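Local coordinates for protein endo-pectate lyase (Erwinia chrysanthemi, PDB 3B4N) that cleaves polygalacturonate by calcium-dependent beta-elimination and probably also depolymerises highly methylated pectins, acting within the chain, at residues 20-25 with 35-40. Residues are numbered along the deposited sequence; the frame is centred on the assembly and turned at random.
Sequences AQTTLM and LGWSTD. With EDO (1,2-ethanediol), chain G.
The N-terminal beta hairpin, part of the small all-beta domain that precedes the parallel beta-helix, brings Thr23 against Ser38 and Met25 against Gly36 as antiparallel hydrogen-bonded pairs. Each pair has two backbone bonds, among them Met25 N to Gly36 O at 2.8 Å. Where the strand ends, a side chain takes over the pairing: Asp40 OD1 accepts Gln21 N at 2.7 Å on its syn side, 20° out of the carboxylate plane. With CG between its own backbone N and carbonyl carbon (chi1 50°), the Asp40 carboxylate stays beside the backbone, where OD1 can meet Gln21 N. Gln21 O is gripped twice, by Asp40 N nearly along the C=O axis and by Thr39 OG1 at 3.1 Å from above the carbonyl plane.

On one face, Leu24 has CG anti to its backbone N (chi1 -180°), and its CD1 lies 3.9 Å from Trp37 CB and 4.0 Å from Trp37 CE3, while Thr22 CG2 reaches Trp37 CD1 obliquely; Val88 and Val90 of strand 85-92 cover this largely apolar side, and Thr22 OG1 is satisfied by Val98 O. The other face turns to the beta-helix, where Met25 touches Ile188 and Ser38 OG bonds Asn163 ND2. Gly36, lacking a side chain, adds no bulk there beside Met25. An ethanediol, probably from the crystallisation liquor, bonds Ser38 OG through O1 at 2.8 Å and places O2 2.6 Å from Thr23 OG1. The Leu24 and Trp37 face thus packs within its own domain, while the opposite one meets the beta-helix through both hydrogen bonding and apolar contact.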
loop_
_atom_site.group_PDB
_atom_site.type_symbol
_atom_site.label_atom_id
_atom_site.label_comp_id
_atom_site.label_asym_id
_atom_site.label_seq_id
_atom_site.Cartn_x
_atom_site.Cartn_y
_atom_site.Cartn_z
ATOM N N ALA A 20 16.910 12.434 -13.598
ATOM C CA ALA A 20 15.852 11.783 -12.775
ATOM C C ALA A 20 14.599 11.547 -13.604
ATOM O O ALA A 20 14.420 12.139 -14.669
ATOM C CB ALA A 20 15.520 12.656 -11.568
ATOM N N GLN A 21 13.731 10.672 -13.110
ATOM C CA GLN A 21 12.493 10.364 -13.808
ATOM C C GLN A 21 11.342 10.188 -12.839
ATOM O O GLN A 21 11.542 9.927 -11.652
ATOM C CB GLN A 21 12.649 9.088 -14.639
ATOM C CG GLN A 21 13.584 9.234 -15.828
ATOM C CD GLN A 21 13.746 7.938 -16.603
ATOM O OE1 GLN A 21 14.219 6.936 -16.066
ATOM N NE2 GLN A 21 13.353 7.954 -17.871
ATOM N N THR A 22 10.132 10.347 -13.366
ATOM C CA THR A 22 8.919 10.181 -12.583
ATOM C C THR A 22 7.924 9.409 -13.440
ATOM O O THR A 22 7.708 9.754 -14.599
ATOM C CB THR A 22 8.292 11.544 -12.218
ATOM O OG1 THR A 22 9.244 12.327 -11.489
ATOM C CG2 THR A 22 7.038 11.352 -11.374
ATOM N N THR A 23 7.345 8.349 -12.880
ATOM C CA THR A 23 6.344 7.558 -13.587
ATOM C C THR A 23 5.045 7.690 -12.805
ATOM O O THR A 23 5.003 7.480 -11.591
ATOM C CB THR A 23 6.736 6.072 -13.688
ATOM O OG1 THR A 23 7.911 5.943 -14.501
ATOM C CG2 THR A 23 5.602 5.268 -14.315
ATOM N N LEU A 24 3.990 8.054 -13.523
ATOM C CA LEU A 24 2.675 8.269 -12.950
ATOM C C LEU A 24 1.658 7.223 -13.391
ATOM O O LEU A 24 1.686 6.752 -14.530
ATOM C CB LEU A 24 2.180 9.656 -13.372
ATOM C CG LEU A 24 0.802 10.113 -12.878
ATOM C CD1 LEU A 24 0.815 10.190 -11.361
ATOM C CD2 LEU A 24 0.458 11.488 -13.466
ATOM N N MET A 25 0.781 6.849 -12.466
ATOM C CA MET A 25 -0.300 5.910 -12.747
ATOM C C MET A 25 -1.578 6.485 -12.164
ATOM O O MET A 25 -1.549 7.253 -11.202
ATOM C CB MET A 25 -0.020 4.541 -12.132
ATOM C CG MET A 25 1.138 3.825 -12.792
ATOM S SD MET A 25 1.508 2.288 -11.951
ATOM C CE MET A 25 0.164 1.364 -12.398
ATOM N N LEU A 35 -3.956 9.276 -7.941
ATOM C CA LEU A 35 -2.690 9.277 -8.652
ATOM C C LEU A 35 -1.635 8.642 -7.768
ATOM O O LEU A 35 -1.603 8.868 -6.560
ATOM C CB LEU A 35 -2.241 10.699 -8.973
ATOM C CG LEU A 35 -3.163 11.540 -9.846
ATOM C CD1 LEU A 35 -2.527 12.916 -10.068
ATOM C CD2 LEU A 35 -3.393 10.834 -11.174
ATOM N N GLY A 36 -0.776 7.850 -8.390
ATOM C CA GLY A 36 0.322 7.227 -7.679
ATOM C C GLY A 36 1.537 7.350 -8.577
ATOM O O GLY A 36 1.466 7.059 -9.777
ATOM N N TRP A 37 2.660 7.800 -8.027
ATOM C CA TRP A 37 3.851 7.915 -8.850
ATOM C C TRP A 37 5.081 7.464 -8.100
ATOM O O TRP A 37 5.067 7.321 -6.878
ATOM C CB TRP A 37 4.051 9.365 -9.324
ATOM C CG TRP A 37 4.232 10.379 -8.215
ATOM C CD1 TRP A 37 5.413 10.835 -7.695
ATOM C CD2 TRP A 37 3.192 11.032 -7.481
ATOM N NE1 TRP A 37 5.170 11.732 -6.681
ATOM C CE2 TRP A 37 3.815 11.872 -6.528
ATOM C CE3 TRP A 37 1.792 10.989 -7.535
ATOM C CZ2 TRP A 37 3.082 12.663 -5.632
ATOM C CZ3 TRP A 37 1.063 11.772 -6.647
ATOM C CH2 TRP A 37 1.710 12.598 -5.707
ATOM N N SER A 38 6.134 7.197 -8.857
ATOM C CA SER A 38 7.414 6.852 -8.271
ATOM C C SER A 38 8.392 7.823 -8.915
ATOM O O SER A 38 8.204 8.252 -10.054
ATOM C CB SER A 38 7.825 5.410 -8.589
ATOM O OG SER A 38 8.046 5.224 -9.973
ATOM N N THR A 39 9.416 8.209 -8.172
ATOM C CA THR A 39 10.420 9.104 -8.715
ATOM C C THR A 39 11.759 8.704 -8.129
ATOM O O THR A 39 11.819 8.195 -7.010
ATOM C CB THR A 39 10.126 10.593 -8.371
ATOM O OG1 THR A 39 11.122 11.419 -8.986
ATOM C CG2 THR A 39 10.144 10.832 -6.860
ATOM N N ASP A 40 12.824 8.892 -8.901
ATOM C CA ASP A 40 14.156 8.586 -8.400
ATOM C C ASP A 40 14.921 9.876 -8.102
ATOM O O ASP A 40 16.137 9.853 -7.898
ATOM C CB ASP A 40 14.940 7.710 -9.381
ATOM C CG ASP A 40 14.921 8.244 -10.787
ATOM O OD1 ASP A 40 14.733 9.462 -10.962
ATOM O OD2 ASP A 40 15.107 7.439 -11.726
HETATM C C1 EDO G . 10.886 6.750 -11.574
HETATM O O1 EDO G . 10.669 6.030 -10.237
HETATM C C2 EDO G . 11.049 5.815 -12.779
HETATM O O2 EDO G . 9.728 4.997 -12.916
#